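Local structure of SecB-like chaperone Rv1957 (Mycobacterium tuberculosis, 5MTW) at residues Ala20-Arg25 / Asp121-Glu126; Leu50-Glu55 / Cys76-Gln81; Ser68-Arg73 / Ala110-His115; Ala139-Ile144 / Thr161-Ser166. The protein acts as the chaperone of a type II toxin-antitoxin-chaperone system, preventing aggregation of the antitoxin HigA1 and being required for neutralization of the toxin HigB1. All blocks are in the same frame, centred on the assembly; numbering follows the deposited sequence.

Contact 1: Ala20-Arg25 / Asp121-Glu126; sequences ARLAAR and DDPTEE
Arg21 holds CG anti to its backbone N (chi1 -176°) and stays extended as far as NE, which carries its guanidinium across to the backbone of Asp121; Leu22 also has CG anti (chi1 -175°), and chi2 of 61° sets CD1 against the Pro123 ring. Leu22 makes the apolar part: CD1 rests 3.7 Å from Pro123 CG, and the two side chains cross at about a right angle, both buried. Arg21 presents the edge of its guanidinium, near its plane, to the carbonyl oxygen of Asp121, but the modelled separation there is too short to be relied on. Its NH1 forms a firm salt bridge with Glu127, in the first turn of the long helix. In this SecB-like fold a short helix, 20-25, leads into the first strand of an antiparallel sheet, while 121-126 leads from the last strand into helix 125-154, with Thr124 at the N-cap position. The Asp121 carboxylate adds charge without a directed bond, its OD1 lying 4.6 Å from Arg21 NH1 and well out of the guanidinium plane. Leu22 also packs on Leu128 and Tyr131 of the long helix, and Tyr114 of the sheet touches both Leu22 and Pro123.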
# COMPACT_ATOMS: atom_id res chain seq x y z
N ALA A 20 -0.44 -4.05 32.60
CA ALA A 20 1.05 -3.99 32.71
C ALA A 20 1.70 -5.37 32.77
O ALA A 20 2.76 -5.63 32.16
CB ALA A 20 1.48 -3.19 33.93
N ARG A 21 1.05 -6.27 33.50
CA ARG A 21 1.56 -7.61 33.65
C ARG A 21 1.64 -8.38 32.29
O ARG A 21 2.67 -8.99 31.93
CB ARG A 21 0.70 -8.37 34.67
CG ARG A 21 1.22 -9.77 34.99
CD ARG A 21 0.23 -10.67 35.75
NE ARG A 21 0.62 -12.06 35.51
CZ ARG A 21 -0.10 -12.98 34.87
NH1 ARG A 21 -1.34 -12.75 34.42
NH2 ARG A 21 0.44 -14.18 34.69
N LEU A 22 0.53 -8.34 31.54
CA LEU A 22 0.51 -8.91 30.21
C LEU A 22 1.40 -8.14 29.21
O LEU A 22 2.03 -8.76 28.34
CB LEU A 22 -0.93 -9.00 29.72
CG LEU A 22 -1.18 -9.68 28.41
CD1 LEU A 22 -0.75 -11.13 28.41
CD2 LEU A 22 -2.66 -9.55 28.14
N ALA A 23 1.53 -6.83 29.38
CA ALA A 23 2.45 -6.05 28.57
C ALA A 23 3.92 -6.45 28.71
O ALA A 23 4.67 -6.18 27.79
CB ALA A 23 2.28 -4.57 28.86
N ALA A 24 4.35 -7.07 29.81
CA ALA A 24 5.79 -7.44 29.97
C ALA A 24 6.06 -8.81 29.39
O ALA A 24 7.22 -9.16 29.18
CB ALA A 24 6.23 -7.42 31.43
N ARG A 25 5.00 -9.58 29.16
CA ARG A 25 5.09 -10.95 28.72
C ARG A 25 4.55 -11.26 27.33
O ARG A 25 4.75 -12.36 26.85
CB ARG A 25 4.46 -11.87 29.79
CG ARG A 25 5.52 -12.33 30.82
CD ARG A 25 4.95 -12.90 32.12
NE ARG A 25 5.79 -12.52 33.28
CZ ARG A 25 5.72 -11.35 33.92
NH1 ARG A 25 4.85 -10.41 33.57
NH2 ARG A 25 6.52 -11.13 34.94
N ASP A 121 0.44 -17.37 36.43
CA ASP A 121 -1.01 -17.33 36.29
C ASP A 121 -1.56 -16.84 34.90
O ASP A 121 -1.14 -15.79 34.41
CB ASP A 121 -1.44 -16.38 37.40
CG ASP A 121 -2.89 -16.42 37.66
OD1 ASP A 121 -3.63 -15.99 36.75
OD2 ASP A 121 -3.28 -16.86 38.77
N ASP A 122 -2.53 -17.56 34.30
CA ASP A 122 -3.18 -17.13 33.04
C ASP A 122 -3.69 -15.65 33.06
O ASP A 122 -4.21 -15.16 34.07
CB ASP A 122 -4.40 -18.01 32.72
CG ASP A 122 -4.03 -19.35 32.16
OD1 ASP A 122 -2.86 -19.59 31.93
OD2 ASP A 122 -4.92 -20.19 31.93
N PRO A 123 -3.54 -14.94 31.94
CA PRO A 123 -4.16 -13.62 31.84
C PRO A 123 -5.71 -13.67 31.94
O PRO A 123 -6.35 -14.58 31.37
CB PRO A 123 -3.72 -13.13 30.47
CG PRO A 123 -2.45 -13.88 30.17
CD PRO A 123 -2.53 -15.18 30.90
N THR A 124 -6.31 -12.72 32.65
CA THR A 124 -7.78 -12.63 32.75
C THR A 124 -8.38 -11.70 31.64
O THR A 124 -7.63 -10.95 30.99
CB THR A 124 -8.17 -12.06 34.11
OG1 THR A 124 -7.66 -10.73 34.22
CG2 THR A 124 -7.64 -12.94 35.24
N GLU A 125 -9.70 -11.78 31.47
CA GLU A 125 -10.45 -10.96 30.53
C GLU A 125 -10.21 -9.46 30.68
O GLU A 125 -10.15 -8.75 29.68
CB GLU A 125 -11.94 -11.32 30.57
CG GLU A 125 -12.90 -10.29 29.96
CD GLU A 125 -14.33 -10.80 29.92
OE1 GLU A 125 -14.67 -11.66 30.76
OE2 GLU A 125 -15.11 -10.35 29.05
N GLU A 126 -9.97 -8.99 31.91
CA GLU A 126 -9.66 -7.58 32.17
C GLU A 126 -8.29 -7.22 31.65
O GLU A 126 -8.10 -6.12 31.11
CB GLU A 126 -9.70 -7.25 33.67
CG GLU A 126 -11.09 -7.32 34.28
CD GLU A 126 -11.65 -8.74 34.35
OE1 GLU A 126 -10.87 -9.68 34.68
OE2 GLU A 126 -12.86 -8.94 34.07

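Contact 2: Leu50-Glu55 / Cys76-Gln81; sequences LTYDLE and CHLRIQ
Tyr52 and Leu54 pair with Ile80 and Leu78 on the closely packed face of this two-strand ladder, whereas Asp53 and Glu55 stand with Arg79 and His77 on the more open one. On the packed face Leu54 CD1 does most of the touching: it reaches over the neighbouring strand to 3.3 Å from His77 O and 4.1 Å from Leu78 CB. Tyr52 has CG between the backbone N and the carbonyl carbon (chi1 73°), and its ring leads away from the neighbouring strand: CB lies 4.2 Å from Ile80 CG1, while the hydroxyl is hydrogen-bonded to Glu163. The backbone is an antiparallel beta hairpin of strands 50-62 and 69-82, in which Thr51-Gln81, Asp53-Arg79 and Glu55-His77 are hydrogen-bonded pairs. Thr51 N to Gln81 O, at 2.7 Å, is almost straight, whereas Gln81 N approaches Thr51 O tilted 33° from the carbonyl plane. The polar face is the more solvent-exposed: Thr51 and Gln81 lie side by side, but Asp53 OD2 and Gln81 OE1 stay 4.0 Å apart, and Gln81 NE2 turns instead to Asp100. Along one strand, Arg79 NH1 donates to His77 NE2 over 2.9 Å, a bent bond (131°) consistent with that nitrogen being unprotonated. Leu162 and helix 125-154 cover parts of the apolar face, where Tyr52 and Ile80 also pack on aromatic side chains of the bound HigA1 peptide.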
# COMPACT_ATOMS: atom_id res chain seq x y z
N LEU A 50 -15.69 18.97 2.28
CA LEU A 50 -15.68 17.50 2.39
C LEU A 50 -15.24 17.06 3.80
O LEU A 50 -14.31 17.64 4.42
CB LEU A 50 -14.98 16.91 1.15
CG LEU A 50 -14.28 15.60 1.13
CD1 LEU A 50 -13.79 15.17 -0.24
CD2 LEU A 50 -13.09 15.90 1.98
N THR A 51 -15.98 16.12 4.37
CA THR A 51 -15.65 15.67 5.69
C THR A 51 -15.75 14.11 5.89
O THR A 51 -16.06 13.40 4.99
CB THR A 51 -16.47 16.42 6.77
OG1 THR A 51 -15.81 16.28 8.04
CG2 THR A 51 -17.91 15.89 6.84
N TYR A 52 -15.47 13.65 7.09
CA TYR A 52 -15.56 12.22 7.38
C TYR A 52 -15.86 11.89 8.80
O TYR A 52 -15.53 12.64 9.66
CB TYR A 52 -14.26 11.56 6.92
CG TYR A 52 -13.10 11.85 7.81
CD1 TYR A 52 -12.37 13.00 7.67
CD2 TYR A 52 -12.74 10.94 8.82
CE1 TYR A 52 -11.34 13.28 8.53
CE2 TYR A 52 -11.66 11.17 9.65
CZ TYR A 52 -10.96 12.34 9.48
OH TYR A 52 -9.90 12.59 10.27
N ASP A 53 -16.45 10.73 8.98
CA ASP A 53 -16.69 10.13 10.29
C ASP A 53 -15.99 8.79 10.31
O ASP A 53 -15.98 8.08 9.28
CB ASP A 53 -18.17 9.78 10.52
CG ASP A 53 -19.07 10.96 10.50
OD1 ASP A 53 -18.60 12.10 10.62
OD2 ASP A 53 -20.28 10.73 10.37
N LEU A 54 -15.38 8.45 11.44
CA LEU A 54 -14.65 7.15 11.60
C LEU A 54 -14.89 6.56 13.00
O LEU A 54 -14.43 7.09 13.99
CB LEU A 54 -13.16 7.31 11.34
CG LEU A 54 -12.33 6.01 11.36
CD1 LEU A 54 -12.87 4.89 10.50
CD2 LEU A 54 -10.85 6.25 11.01
N GLU A 55 -15.62 5.46 13.06
CA GLU A 55 -16.04 4.80 14.29
C GLU A 55 -15.10 3.58 14.34
O GLU A 55 -14.91 2.93 13.29
CB GLU A 55 -17.47 4.29 14.17
CG GLU A 55 -17.93 3.58 15.43
CD GLU A 55 -19.29 2.93 15.31
OE1 GLU A 55 -19.85 2.92 14.19
OE2 GLU A 55 -19.81 2.45 16.36
N CYS A 76 -13.74 -1.02 11.90
CA CYS A 76 -13.83 0.39 11.55
C CYS A 76 -15.01 0.65 10.60
O CYS A 76 -15.29 -0.17 9.65
CB CYS A 76 -12.55 0.86 10.88
SG CYS A 76 -11.07 0.43 11.77
N HIS A 77 -15.62 1.82 10.76
CA HIS A 77 -16.69 2.29 9.84
C HIS A 77 -16.33 3.74 9.42
O HIS A 77 -16.20 4.64 10.24
CB HIS A 77 -18.13 2.17 10.42
CG HIS A 77 -19.18 2.45 9.38
ND1 HIS A 77 -19.56 1.51 8.43
CD2 HIS A 77 -19.83 3.59 9.04
CE1 HIS A 77 -20.44 2.04 7.60
NE2 HIS A 77 -20.61 3.31 7.94
N LEU A 78 -16.03 3.91 8.16
CA LEU A 78 -15.64 5.16 7.56
C LEU A 78 -16.77 5.67 6.67
O LEU A 78 -17.31 4.95 5.76
CB LEU A 78 -14.37 4.97 6.73
CG LEU A 78 -13.97 6.17 5.88
CD1 LEU A 78 -13.46 7.22 6.79
CD2 LEU A 78 -12.93 5.84 4.82
N ARG A 79 -17.10 6.92 6.88
CA ARG A 79 -18.14 7.58 6.09
C ARG A 79 -17.53 8.89 5.65
O ARG A 79 -17.12 9.69 6.47
CB ARG A 79 -19.39 7.87 6.92
CG ARG A 79 -20.42 6.77 7.03
CD ARG A 79 -21.70 7.27 7.80
NE ARG A 79 -22.98 7.03 7.10
CZ ARG A 79 -23.57 5.84 6.92
NH1 ARG A 79 -23.02 4.73 7.32
NH2 ARG A 79 -24.75 5.76 6.32
N ILE A 80 -17.39 9.02 4.35
CA ILE A 80 -16.93 10.27 3.71
C ILE A 80 -18.14 10.99 3.13
O ILE A 80 -18.94 10.40 2.44
CB ILE A 80 -15.88 9.98 2.63
CG1 ILE A 80 -14.62 9.41 3.32
CG2 ILE A 80 -15.52 11.23 1.86
CD1 ILE A 80 -13.56 9.01 2.34
N GLN A 81 -18.21 12.28 3.42
CA GLN A 81 -19.39 13.07 3.16
C GLN A 81 -19.06 14.47 2.64
O GLN A 81 -18.12 15.10 3.12
CB GLN A 81 -20.11 13.28 4.47
CG GLN A 81 -20.62 12.03 5.13
CD GLN A 81 -21.49 12.36 6.31
OE1 GLN A 81 -21.04 13.07 7.18
NE2 GLN A 81 -22.73 11.93 6.30

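Contact 3: Ser68-Arg73 / Ala110-His115; sequences SAFVVR and ALFDYH
Phe70 receives Phe112 CB over one face of its ring, 3.8 Å from the centroid, and meets Tyr114 at its edge, CE1 lying 3.8 Å from Tyr114 CD2. Phe112 lies nearly parallel to Phe70, the planes 9° apart, but the rings are slid until their centroids stand 5.1 Å from each other, so they barely overlap, and CB, in a CH-pi contact, meets the Phe70 face instead. The Tyr114 ring takes Ser68 CB over one face, 3.9 Å from its centroid, and has Phe70 at its edge. Phe70 has CG between the backbone N and the carbonyl carbon (chi1 59°), and its ring leans toward the adjacent strand. Farther along, Val72 CG2 comes obliquely to Phe112 CE1 at 3.6 Å. Beneath the rings the backbone is regular antiparallel sheet: Phe70-Phe112 and Val72-Ala110 are hydrogen-bonded pairs. At the end of the pairing Tyr114 N donates to Ser68 O at 3.1 Å, while the Ser68 hydroxyl gives only a weak bond to Tyr114 O. On the other side of the sheet, Val71 CG2 meets Leu111 CD1, and both residues touch the bound peptide. These are the two central strands of a four-stranded sheet, flanked by 50-62 and 26-40; helix 125-154 covers the aromatic face, setting Leu128 on Phe70, Leu140 on Val72 and Tyr131 edge-to-face with Phe112.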
# COMPACT_ATOMS: atom_id res chain seq x y z
N SER A 68 -1.62 -19.90 24.48
CA SER A 68 -1.06 -18.70 25.04
C SER A 68 -0.92 -17.69 23.86
O SER A 68 0.14 -17.12 23.65
CB SER A 68 0.28 -19.04 25.72
OG SER A 68 1.21 -19.45 24.75
N ALA A 69 -1.95 -17.58 23.03
CA ALA A 69 -1.96 -16.61 21.91
C ALA A 69 -3.31 -15.88 21.98
O ALA A 69 -4.32 -16.46 22.38
CB ALA A 69 -1.73 -17.27 20.57
N PHE A 70 -3.30 -14.59 21.61
CA PHE A 70 -4.53 -13.85 21.44
C PHE A 70 -4.54 -12.92 20.26
O PHE A 70 -3.50 -12.45 19.78
CB PHE A 70 -4.91 -13.09 22.69
CG PHE A 70 -3.89 -12.11 23.16
CD1 PHE A 70 -2.80 -12.51 23.87
CD2 PHE A 70 -4.04 -10.75 22.89
CE1 PHE A 70 -1.83 -11.60 24.33
CE2 PHE A 70 -3.10 -9.84 23.35
CZ PHE A 70 -2.00 -10.27 24.06
N VAL A 71 -5.75 -12.56 19.85
CA VAL A 71 -5.91 -11.66 18.71
C VAL A 71 -6.64 -10.39 19.09
O VAL A 71 -7.73 -10.45 19.65
CB VAL A 71 -6.75 -12.36 17.62
CG1 VAL A 71 -6.98 -11.41 16.41
CG2 VAL A 71 -6.01 -13.58 17.16
N VAL A 72 -6.05 -9.25 18.78
CA VAL A 72 -6.71 -7.93 18.92
C VAL A 72 -7.27 -7.54 17.58
O VAL A 72 -6.54 -7.55 16.55
CB VAL A 72 -5.74 -6.83 19.41
CG1 VAL A 72 -6.48 -5.48 19.49
CG2 VAL A 72 -5.22 -7.25 20.76
N ARG A 73 -8.58 -7.22 17.57
CA ARG A 73 -9.28 -6.84 16.36
C ARG A 73 -9.83 -5.43 16.54
O ARG A 73 -10.35 -5.06 17.63
CB ARG A 73 -10.48 -7.81 16.04
CG ARG A 73 -10.14 -9.20 15.64
CD ARG A 73 -11.39 -9.98 15.21
NE ARG A 73 -12.10 -10.50 16.37
CZ ARG A 73 -13.30 -10.10 16.79
NH1 ARG A 73 -14.01 -9.19 16.11
NH2 ARG A 73 -13.80 -10.65 17.91
N ALA A 110 -4.47 -8.08 14.83
CA ALA A 110 -3.13 -8.29 15.34
C ALA A 110 -3.02 -9.57 16.27
O ALA A 110 -3.79 -9.78 17.24
CB ALA A 110 -2.61 -7.01 16.02
N LEU A 111 -2.03 -10.38 15.96
CA LEU A 111 -1.78 -11.69 16.63
C LEU A 111 -0.62 -11.49 17.64
O LEU A 111 0.40 -10.94 17.29
CB LEU A 111 -1.34 -12.70 15.60
CG LEU A 111 -0.97 -14.12 16.12
CD1 LEU A 111 -2.15 -14.70 16.91
CD2 LEU A 111 -0.54 -15.06 15.01
N PHE A 112 -0.84 -11.88 18.89
CA PHE A 112 0.16 -11.79 19.90
C PHE A 112 0.26 -13.15 20.55
O PHE A 112 -0.74 -13.91 20.60
CB PHE A 112 -0.24 -10.85 21.03
CG PHE A 112 -0.44 -9.44 20.61
CD1 PHE A 112 -1.62 -9.07 20.02
CD2 PHE A 112 0.55 -8.49 20.81
CE1 PHE A 112 -1.84 -7.76 19.66
CE2 PHE A 112 0.34 -7.18 20.48
CZ PHE A 112 -0.86 -6.80 19.84
N ASP A 113 1.41 -13.42 21.11
CA ASP A 113 1.45 -14.50 22.05
C ASP A 113 2.26 -14.08 23.31
O ASP A 113 2.78 -12.93 23.40
CB ASP A 113 1.82 -15.81 21.38
CG ASP A 113 3.14 -15.76 20.64
OD1 ASP A 113 4.05 -15.06 21.11
OD2 ASP A 113 3.25 -16.46 19.60
N TYR A 114 2.22 -14.94 24.32
CA TYR A 114 2.96 -14.68 25.58
C TYR A 114 3.49 -15.97 26.25
O TYR A 114 3.09 -17.07 25.91
CB TYR A 114 2.07 -13.93 26.54
CG TYR A 114 0.84 -14.71 26.92
CD1 TYR A 114 0.86 -15.66 27.97
CD2 TYR A 114 -0.33 -14.55 26.20
CE1 TYR A 114 -0.27 -16.39 28.29
CE2 TYR A 114 -1.47 -15.25 26.52
CZ TYR A 114 -1.43 -16.18 27.54
OH TYR A 114 -2.59 -16.81 27.83
N HIS A 115 4.42 -15.77 27.19
CA HIS A 115 5.13 -16.83 27.96
C HIS A 115 4.83 -16.57 29.44
O HIS A 115 5.12 -15.48 29.91
CB HIS A 115 6.65 -16.72 27.73

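Contact 4: Ala139-Ile144 / Thr161-Ser166; sequences ALYPYI and TLEILS
Leu162 is the first residue of 161-166 to reach the helix. Its CD1 lies 4.3 Å from Ile144 CG2, and its CB sits 3.4 Å from the hydroxyl of Tyr141, so a single leucine packs against two helix residues one turn apart. Its carbonyl oxygen accepts a hydrogen bond from Arg145 NE, further along the same helix. Glu163 comes next and contributes its backbone: Tyr141 OH donates to Glu163 O over a short 2.5 Å, in the plane of that carbonyl, with a C=O...O angle of 150°. This bond gives the phenol a partner and holds its oxygen against the loop backbone. The Glu163 side chain turns to Tyr52 of the sheet. The wider arrangement belongs to the SecB-like fold, in which the long helix 125-154 lies against the antiparallel sheet and the chain after it returns, without regular structure, along the helix. Tyr141, with CG anti to the backbone N (chi1 -177°), points toward the loop. The helix is kinked here, where Pro142 has no backbone N-H to give and Leu140 O serves both Tyr143 N and Ile144 N. Ile164 turns away from the tyrosine and packs on Tyr143 of a second subunit. Leu165 then swings back, crossing the Tyr141 side chain at about a right angle. Its CD1 makes a CH-pi contact over one ring face, 3.7 Å from the centroid and offset toward the rim, with Tyr141 CE1 only 3.3 Å away. At Ser166 the hydroxyl is hydrogen-bonded to Gln27 of the second subunit.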
# COMPACT_ATOMS: atom_id res chain seq x y z
N ALA A 139 -0.86 -0.25 18.14
CA ALA A 139 -0.12 -1.02 17.14
C ALA A 139 -0.84 -1.06 15.77
O ALA A 139 -0.24 -1.08 14.65
CB ALA A 139 0.05 -2.44 17.66
N LEU A 140 -2.14 -1.18 15.87
CA LEU A 140 -3.01 -1.39 14.71
C LEU A 140 -3.34 -0.06 14.02
O LEU A 140 -3.56 -0.02 12.82
CB LEU A 140 -4.32 -2.08 15.11
CG LEU A 140 -4.25 -3.62 15.27
CD1 LEU A 140 -5.53 -4.19 15.89
CD2 LEU A 140 -3.99 -4.17 13.87
N TYR A 141 -3.41 1.03 14.76
CA TYR A 141 -3.81 2.29 14.20
C TYR A 141 -3.05 2.68 12.94
O TYR A 141 -3.67 3.12 11.98
CB TYR A 141 -3.83 3.45 15.25
CG TYR A 141 -4.33 4.73 14.65
CD1 TYR A 141 -5.67 4.96 14.49
CD2 TYR A 141 -3.46 5.72 14.27
CE1 TYR A 141 -6.13 6.12 13.94
CE2 TYR A 141 -3.92 6.90 13.70
CZ TYR A 141 -5.27 7.09 13.54
OH TYR A 141 -5.82 8.24 13.11
N PRO A 142 -1.70 2.46 12.90
CA PRO A 142 -0.99 2.90 11.66
C PRO A 142 -1.40 2.08 10.40
O PRO A 142 -1.43 2.59 9.31
CB PRO A 142 0.48 2.69 12.02
CG PRO A 142 0.52 2.89 13.48
CD PRO A 142 -0.78 2.35 14.04
N TYR A 143 -1.83 0.84 10.61
CA TYR A 143 -2.25 0.02 9.53
C TYR A 143 -3.60 0.44 9.00
O TYR A 143 -3.95 0.34 7.78
CB TYR A 143 -2.37 -1.44 9.95
CG TYR A 143 -1.01 -2.03 10.22
CD1 TYR A 143 -0.40 -1.83 11.46
CD2 TYR A 143 -0.35 -2.78 9.26
CE1 TYR A 143 0.87 -2.36 11.74
CE2 TYR A 143 0.92 -3.33 9.53
CZ TYR A 143 1.52 -3.12 10.77
OH TYR A 143 2.78 -3.70 11.02
N ILE A 144 -4.37 0.95 9.94
CA ILE A 144 -5.71 1.44 9.64
C ILE A 144 -5.60 2.73 8.84
O ILE A 144 -6.25 2.91 7.90
CB ILE A 144 -6.58 1.68 10.91
CG1 ILE A 144 -7.07 0.32 11.48
CG2 ILE A 144 -7.78 2.56 10.58
CD1 ILE A 144 -7.53 0.34 12.95
N THR A 161 -5.84 11.26 4.71
CA THR A 161 -4.79 10.85 5.65
C THR A 161 -5.24 11.10 7.10
O THR A 161 -5.34 12.25 7.53
CB THR A 161 -3.45 11.60 5.32
OG1 THR A 161 -3.05 11.25 4.00
CG2 THR A 161 -2.38 11.20 6.23
N LEU A 162 -5.55 10.04 7.83
CA LEU A 162 -6.00 10.21 9.20
C LEU A 162 -4.92 10.92 10.03
O LEU A 162 -3.69 10.89 9.70
CB LEU A 162 -6.40 8.87 9.82
CG LEU A 162 -7.46 8.10 9.09
CD1 LEU A 162 -7.69 6.78 9.90
CD2 LEU A 162 -8.73 8.99 8.94
N GLU A 163 -5.39 11.57 11.08
CA GLU A 163 -4.52 12.22 12.05
C GLU A 163 -3.64 11.21 12.81
O GLU A 163 -4.01 10.03 13.06
CB GLU A 163 -5.34 13.02 13.07
CG GLU A 163 -6.54 13.73 12.46
CD GLU A 163 -7.88 12.89 12.54
OE1 GLU A 163 -8.08 11.71 11.95
OE2 GLU A 163 -8.78 13.49 13.21
N ILE A 164 -2.45 11.65 13.14
CA ILE A 164 -1.60 10.89 14.05
C ILE A 164 -2.22 10.88 15.48
O ILE A 164 -2.43 11.90 16.07
CB ILE A 164 -0.15 11.48 14.05
CG1 ILE A 164 0.40 11.49 12.63
CG2 ILE A 164 0.70 10.64 14.94
CD1 ILE A 164 0.50 10.10 11.98
N LEU A 165 -2.62 9.72 16.00
CA LEU A 165 -3.24 9.68 17.32
C LEU A 165 -2.20 9.75 18.42
O LEU A 165 -1.26 8.95 18.39
CB LEU A 165 -4.13 8.43 17.47
CG LEU A 165 -5.39 8.63 16.60
CD1 LEU A 165 -6.50 7.62 16.89
CD2 LEU A 165 -5.94 10.07 16.65
N SER A 166 -2.36 10.72 19.36
CA SER A 166 -1.59 10.78 20.63
C SER A 166 -1.79 9.58 21.55
O SER A 166 -2.89 9.16 21.79
CB SER A 166 -2.00 12.01 21.47
OG SER A 166 -1.14 13.12 21.29

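How the contacts relate
Contacts 2 and 3 share strand 69-82 but lie on opposite sides of the chain's centre, about 29 Å apart between centres: contact 3 joins the two inner strands and is buried, with aromatic rings on its helix-facing side, whereas contact 2 joins that strand to an outer one and leaves a polar face partly exposed. Contacts 1 and 4 both use helix 125-154, one at its entrance and the other near its middle. Contact 1, at the periphery, sets a small apolar pair beside an arginine whose salt bridge goes to the helix; contact 4, close to the chain's centre, relies on one tyrosine and leucines beside the subunit interface. Tyr114 links contact 1 to contact 3, while Leu162 and Glu163 tie contact 4 to contact 2.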